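PDB 3V3T: cell division GTPase FtsZ, diverged from Clostridium botulinum C, which is a diverged member of the tubulin/FtsZ family, combining a Rossmann-like GTPase-family domain with a C-terminal domain like that of TubZ. Local coordinates for residues A[31-36]-A[80-85]; A[50-55]-A[76-81]. The protein carries 1 engineered substitution. One frame throughout, in Å; residues are numbered along the deposited sequence.

Contact 1. Residues A[31-36]-A[80-85]; sequences NALFIN and AQIMEK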
loop_
_atom_site.group_PDB
_atom_site.type_symbol
_atom_site.label_atom_id
_atom_site.label_comp_id
_atom_site.label_asym_id
_atom_site.label_seq_id
_atom_site.Cartn_x
_atom_site.Cartn_y
_atom_site.Cartn_z
ATOM N N ASN A 31 -10.831 7.592 -6.685
ATOM C CA ASN A 31 -12.040 7.543 -5.871
ATOM C C ASN A 31 -11.717 7.046 -4.464
ATOM O O ASN A 31 -10.758 6.293 -4.271
ATOM C CB ASN A 31 -13.060 6.603 -6.500
ATOM C CG ASN A 31 -13.335 6.919 -7.957
ATOM O OD1 ASN A 31 -13.946 7.939 -8.283
ATOM N ND2 ASN A 31 -12.903 6.030 -8.839
ATOM N N ALA A 32 -12.533 7.434 -3.486
ATOM C CA ALA A 32 -12.241 7.118 -2.095
ATOM C C ALA A 32 -13.499 7.177 -1.250
ATOM O O ALA A 32 -14.326 8.062 -1.417
ATOM C CB ALA A 32 -11.175 8.093 -1.525
ATOM N N LEU A 33 -13.624 6.223 -0.337
ATOM C CA LEU A 33 -14.651 6.245 0.691
ATOM C C LEU A 33 -13.927 6.156 2.021
ATOM O O LEU A 33 -13.386 5.104 2.374
ATOM C CB LEU A 33 -15.587 5.047 0.544
ATOM C CG LEU A 33 -16.657 4.957 1.640
ATOM C CD1 LEU A 33 -17.664 6.093 1.511
ATOM C CD2 LEU A 33 -17.381 3.621 1.595
ATOM N N PHE A 34 -13.872 7.259 2.753
ATOM C CA PHE A 34 -13.158 7.234 4.026
ATOM C C PHE A 34 -14.046 6.645 5.109
ATOM O O PHE A 34 -15.170 7.092 5.316
ATOM C CB PHE A 34 -12.705 8.622 4.421
ATOM C CG PHE A 34 -11.713 9.238 3.469
ATOM C CD1 PHE A 34 -10.385 9.395 3.837
ATOM C CD2 PHE A 34 -12.117 9.700 2.234
ATOM C CE1 PHE A 34 -9.485 9.989 2.981
ATOM C CE2 PHE A 34 -11.228 10.295 1.375
ATOM C CZ PHE A 34 -9.903 10.436 1.744
ATOM N N ILE A 35 -13.531 5.639 5.796
ATOM C CA ILE A 35 -14.310 4.922 6.786
ATOM C C ILE A 35 -13.656 5.094 8.138
ATOM O O ILE A 35 -12.433 4.962 8.261
ATOM C CB ILE A 35 -14.360 3.425 6.430
ATOM C CG1 ILE A 35 -15.161 3.221 5.140
ATOM C CG2 ILE A 35 -14.942 2.615 7.571
ATOM C CD1 ILE A 35 -14.634 2.081 4.257
ATOM N N ASN A 36 -14.458 5.392 9.157
ATOM C CA ASN A 36 -13.901 5.647 10.481
ATOM C C ASN A 36 -14.941 5.579 11.607
ATOM O O ASN A 36 -16.118 5.873 11.401
ATOM C CB ASN A 36 -13.213 7.021 10.485
ATOM C CG ASN A 36 -12.046 7.104 11.466
ATOM O OD1 ASN A 36 -12.028 6.440 12.504
ATOM N ND2 ASN A 36 -11.061 7.930 11.131
ATOM N N ALA A 80 -21.284 -2.301 0.968
ATOM C CA ALA A 80 -22.331 -1.762 0.088
ATOM C C ALA A 80 -22.136 -0.279 -0.251
ATOM O O ALA A 80 -22.420 0.144 -1.367
ATOM C CB ALA A 80 -23.732 -1.997 0.687
ATOM N N GLN A 81 -21.667 0.510 0.712
ATOM C CA GLN A 81 -21.343 1.908 0.447
ATOM C C GLN A 81 -20.348 1.982 -0.700
ATOM O O GLN A 81 -20.551 2.704 -1.670
ATOM C CB GLN A 81 -20.742 2.577 1.685
ATOM C CG GLN A 81 -21.666 2.642 2.883
ATOM C CD GLN A 81 -22.868 3.520 2.629
ATOM O OE1 GLN A 81 -22.804 4.455 1.833
ATOM N NE2 GLN A 81 -23.976 3.217 3.297
ATOM N N ILE A 82 -19.268 1.217 -0.584
ATOM C CA ILE A 82 -18.233 1.207 -1.605
ATOM C C ILE A 82 -18.801 0.810 -2.959
ATOM O O ILE A 82 -18.508 1.438 -3.978
ATOM C CB ILE A 82 -17.094 0.239 -1.242
ATOM C CG1 ILE A 82 -16.545 0.572 0.146
ATOM C CG2 ILE A 82 -15.992 0.298 -2.296
ATOM C CD1 ILE A 82 -15.498 -0.395 0.647
ATOM N N MET A 83 -19.623 -0.232 -2.959
ATOM C CA MET A 83 -20.136 -0.800 -4.198
ATOM C C MET A 83 -21.271 0.012 -4.800
ATOM O O MET A 83 -21.495 -0.023 -6.007
ATOM C CB MET A 83 -20.565 -2.248 -3.978
ATOM C CG MET A 83 -19.412 -3.144 -3.560
ATOM S SD MET A 83 -18.032 -2.949 -4.688
ATOM C CE MET A 83 -16.721 -3.836 -3.837
ATOM N N GLU A 84 -21.991 0.748 -3.968
ATOM C CA GLU A 84 -23.056 1.594 -4.485
ATOM C C GLU A 84 -22.444 2.671 -5.361
ATOM O O GLU A 84 -22.758 2.787 -6.552
ATOM C CB GLU A 84 -23.839 2.249 -3.346
ATOM C CG GLU A 84 -24.816 3.315 -3.816
ATOM C CD GLU A 84 -25.427 4.100 -2.672
ATOM O OE1 GLU A 84 -24.775 5.051 -2.191
ATOM O OE2 GLU A 84 -26.560 3.769 -2.258
ATOM N N LYS A 85 -21.542 3.438 -4.758
ATOM C CA LYS A 85 -20.973 4.619 -5.392
ATOM C C LYS A 85 -19.923 4.278 -6.445
ATOM O O LYS A 85 -19.834 4.939 -7.479
ATOM C CB LYS A 85 -20.372 5.531 -4.322
ATOM C CG LYS A 85 -21.329 5.811 -3.169
ATOM C CD LYS A 85 -20.689 6.690 -2.109
ATOM C CE LYS A 85 -21.722 7.161 -1.098
ATOM N NZ LYS A 85 -21.137 8.134 -0.135
#
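Leu33 meets helix 75-85 through one methyl, CD2, which sits against two consecutive residues of the helix. Leu33 CD2 lies 3.5 Å from Gln81 CB, at the root of that side chain, and equally 3.5 Å from Ile82 CG1, the two directions being roughly perpendicular. With CG anti to the backbone N (chi1 177°) the branch point of the leucine is carried out toward the helix, and chi2 of 68° sets the methyls; the side chain runs obliquely across both partners. The backbones approach most closely at Leu33 and Ile82, whose CA atoms are 6.6 Å apart. These two short carbon-carbon approaches are the tight part of the contact, and the Leu33-Ile82 half of it is buried.

Elsewhere the fit is looser. Ile35, two residues along the strand and on the same face as Leu33, extends its CD1 to within 4.5 Å of Ile82 CD1, a methyl-to-methyl approach that covers little surface. Toward solvent lies Lys85, one helical turn beyond Gln81. Its extended chain brings the ammonium near the other leucine methyl, Leu33 CD1 and Lys85 NZ being 4.4 Å apart. Both Lys85 and Gln81 remain partly exposed, whereas Leu33, Ile35 and Ile82 are buried: the contact grades from an apolar inner side to a polar outer margin.

In the Rossmann-like sheet, strand 31-36 lies between strands 7-11 and 51-53 and runs parallel to both. Ile35 and Ile82 both touch Ala10 of strand 7-11, extending the apolar layer inward. The alternate residues Ala32 and Phe34 instead pack on Val20 and Leu24 of helix 14-26, so helices 75-85 and 14-26 cover opposite faces of this strand.

Contact 2. Residues A[50-55]-A[76-81]; sequences HTYHIP and KQIIAQ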
loop_
_atom_site.group_PDB
_atom_site.type_symbol
_atom_site.label_atom_id
_atom_site.label_comp_id
_atom_site.label_asym_id
_atom_site.label_seq_id
_atom_site.Cartn_x
_atom_site.Cartn_y
_atom_site.Cartn_z
ATOM N N HIS A 50 -16.410 11.485 -0.105
ATOM C CA HIS A 50 -17.300 10.472 0.461
ATOM C C HIS A 50 -16.763 9.886 1.762
ATOM O O HIS A 50 -15.624 9.438 1.826
ATOM C CB HIS A 50 -17.538 9.362 -0.558
ATOM C CG HIS A 50 -17.913 9.874 -1.909
ATOM N ND1 HIS A 50 -17.004 9.990 -2.938
ATOM C CD2 HIS A 50 -19.092 10.333 -2.392
ATOM C CE1 HIS A 50 -17.610 10.488 -4.003
ATOM N NE2 HIS A 50 -18.876 10.705 -3.698
ATOM N N THR A 51 -17.595 9.894 2.795
ATOM C CA THR A 51 -17.218 9.363 4.097
ATOM C C THR A 51 -18.284 8.417 4.632
ATOM O O THR A 51 -19.457 8.501 4.264
ATOM C CB THR A 51 -17.022 10.489 5.129
ATOM O OG1 THR A 51 -18.236 11.234 5.259
ATOM C CG2 THR A 51 -15.930 11.425 4.694
ATOM N N TYR A 52 -17.866 7.507 5.499
ATOM C CA TYR A 52 -18.802 6.640 6.191
ATOM C C TYR A 52 -18.404 6.513 7.647
ATOM O O TYR A 52 -17.383 5.899 7.978
ATOM C CB TYR A 52 -18.855 5.254 5.550
ATOM C CG TYR A 52 -19.867 4.344 6.220
ATOM C CD1 TYR A 52 -21.217 4.418 5.897
ATOM C CD2 TYR A 52 -19.476 3.429 7.185
ATOM C CE1 TYR A 52 -22.143 3.597 6.510
ATOM C CE2 TYR A 52 -20.391 2.608 7.802
ATOM C CZ TYR A 52 -21.722 2.692 7.462
ATOM O OH TYR A 52 -22.634 1.871 8.080
ATOM N N HIS A 53 -19.221 7.094 8.514
ATOM C CA HIS A 53 -18.987 7.054 9.947
ATOM C C HIS A 53 -19.588 5.791 10.528
ATOM O O HIS A 53 -20.754 5.488 10.284
ATOM C CB HIS A 53 -19.626 8.272 10.616
ATOM C CG HIS A 53 -19.381 8.350 12.090
ATOM N ND1 HIS A 53 -20.329 7.993 13.024
ATOM C CD2 HIS A 53 -18.295 8.750 12.793
ATOM C CE1 HIS A 53 -19.839 8.171 14.239
ATOM N NE2 HIS A 53 -18.605 8.629 14.126
ATOM N N ILE A 54 -18.802 5.048 11.297
ATOM C CA ILE A 54 -19.355 3.906 12.011
ATOM C C ILE A 54 -19.910 4.301 13.387
ATOM O O ILE A 54 -19.174 4.783 14.249
ATOM C CB ILE A 54 -18.334 2.787 12.159
ATOM C CG1 ILE A 54 -17.833 2.357 10.779
ATOM C CG2 ILE A 54 -18.956 1.618 12.912
ATOM C CD1 ILE A 54 -16.769 1.325 10.833
ATOM N N PRO A 55 -21.219 4.089 13.591
ATOM C CA PRO A 55 -21.913 4.454 14.833
ATOM C C PRO A 55 -21.164 4.017 16.094
ATOM O O PRO A 55 -21.496 4.509 17.178
ATOM C CB PRO A 55 -23.237 3.704 14.715
ATOM C CG PRO A 55 -23.479 3.618 13.247
ATOM C CD PRO A 55 -22.123 3.440 12.625
ATOM N N LYS A 76 -21.273 -5.257 6.144
ATOM C CA LYS A 76 -21.979 -5.385 4.876
ATOM C C LYS A 76 -22.534 -4.055 4.372
ATOM O O LYS A 76 -22.590 -3.823 3.162
ATOM C CB LYS A 76 -23.090 -6.434 4.978
ATOM C CG LYS A 76 -22.575 -7.846 5.234
ATOM C CD LYS A 76 -23.671 -8.893 5.083
ATOM C CE LYS A 76 -24.029 -9.119 3.623
ATOM N NZ LYS A 76 -25.135 -10.108 3.470
ATOM N N GLN A 77 -22.956 -3.186 5.286
ATOM C CA GLN A 77 -23.319 -1.833 4.887
ATOM C C GLN A 77 -22.083 -1.127 4.332
ATOM O O GLN A 77 -22.143 -0.457 3.304
ATOM C CB GLN A 77 -23.891 -1.036 6.058
ATOM C CG GLN A 77 -25.286 -1.450 6.485
ATOM C CD GLN A 77 -26.090 -0.281 7.033
ATOM O OE1 GLN A 77 -25.686 0.878 6.902
ATOM N NE2 GLN A 77 -27.234 -0.578 7.649
ATOM N N ILE A 78 -20.958 -1.287 5.014
ATOM C CA ILE A 78 -19.735 -0.636 4.582
ATOM C C ILE A 78 -19.373 -1.053 3.160
ATOM O O ILE A 78 -19.131 -0.217 2.288
ATOM C CB ILE A 78 -18.562 -0.968 5.519
ATOM C CG1 ILE A 78 -18.836 -0.427 6.929
ATOM C CG2 ILE A 78 -17.248 -0.420 4.944
ATOM C CD1 ILE A 78 -17.635 -0.509 7.861
ATOM N N ILE A 79 -19.338 -2.358 2.936
ATOM C CA ILE A 79 -19.021 -2.893 1.626
ATOM C C ILE A 79 -20.009 -2.371 0.591
ATOM O O ILE A 79 -19.616 -2.017 -0.520
ATOM C CB ILE A 79 -18.977 -4.444 1.650
ATOM C CG1 ILE A 79 -17.702 -4.912 2.368
ATOM C CG2 ILE A 79 -19.021 -5.014 0.248
ATOM C CD1 ILE A 79 -17.745 -6.344 2.831
ATOM N N ALA A 80 -21.284 -2.301 0.968
ATOM C CA ALA A 80 -22.331 -1.762 0.088
ATOM C C ALA A 80 -22.136 -0.279 -0.251
ATOM O O ALA A 80 -22.420 0.144 -1.367
ATOM C CB ALA A 80 -23.732 -1.997 0.687
ATOM N N GLN A 81 -21.667 0.510 0.712
ATOM C CA GLN A 81 -21.343 1.908 0.447
ATOM C C GLN A 81 -20.348 1.982 -0.700
ATOM O O GLN A 81 -20.551 2.704 -1.670
ATOM C CB GLN A 81 -20.742 2.577 1.685
ATOM C CG GLN A 81 -21.666 2.642 2.883
ATOM C CD GLN A 81 -22.868 3.520 2.629
ATOM O OE1 GLN A 81 -22.804 4.455 1.833
ATOM N NE2 GLN A 81 -23.976 3.217 3.297
#
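Tyr52 holds its CG anti to the backbone N (chi1 -178°), which starts its ring out from strand 51-53 toward the helix, while the bend of Gln81 at chi2 (-65°) turns CD back alongside that ring. Gln81 lies at the CD1/CE1 flank: Tyr52 CD1 is 3.5 Å from Gln81 CG, and Tyr52 CE1 is 3.7 Å from Gln81 NE2. The amide plane is tilted only 25° from the ring plane, although the two side chains cross at about a right angle. Ile78 approaches from the same side of the ring plane but at the CD2/CE2 flank, its CG1 3.5 Å from Tyr52 CE2. Gln81 and Ile78, three residues apart on the helix, thus together support one side of the ring.

At the far end of the ring, Tyr52 OH donates a weak hydrogen bond to Gln77 OE1, 3.4 Å away, the oxygen lying near the ring plane. Gln77 is exposed, so this polar link is at the solvent-facing border. Deeper in, Ile54 CD1 packs on Ile78 CD1 at 3.6 Å, both residues being buried.

Strand and helix run nearly antiparallel, their short axes 10.1 Å apart at closest approach, a separation spanned chiefly by the tyrosine ring. Within this chain strand 51-53 is the outermost at this end of the sheet, and helix 75-85 covers one of its faces. Tyr74, just before the helix, also touches Tyr52. Ile78 continues inward to Ile35 of strand 31-36 and to Ile110 of helix 101-117, tying the sheet edge to the next helix in the layer.

How the contacts relate
Contacts 1 and 2 lie side by side, their centres about 6 Å apart, and dock two neighbouring parallel strands onto overlapping parts of one helix, 75-85. Gln81 serves both, its CB facing contact 1 and the rest of its side chain contact 2. The strands are joined by probable backbone hydrogen bonds from Tyr52 N to Phe34 O, 2.7 Å, and from Ile54 N to Asn36 O, 2.8 Å. Beneath the helix the apolar parts also merge, Ile35 CD1 lying 3.7 Å from Ile78 CG2. Both contacts belong to the GTPase-family domain, with centres about 18 and 21 Å from the centre of the chain, contact 2 being nearer the sheet's edge.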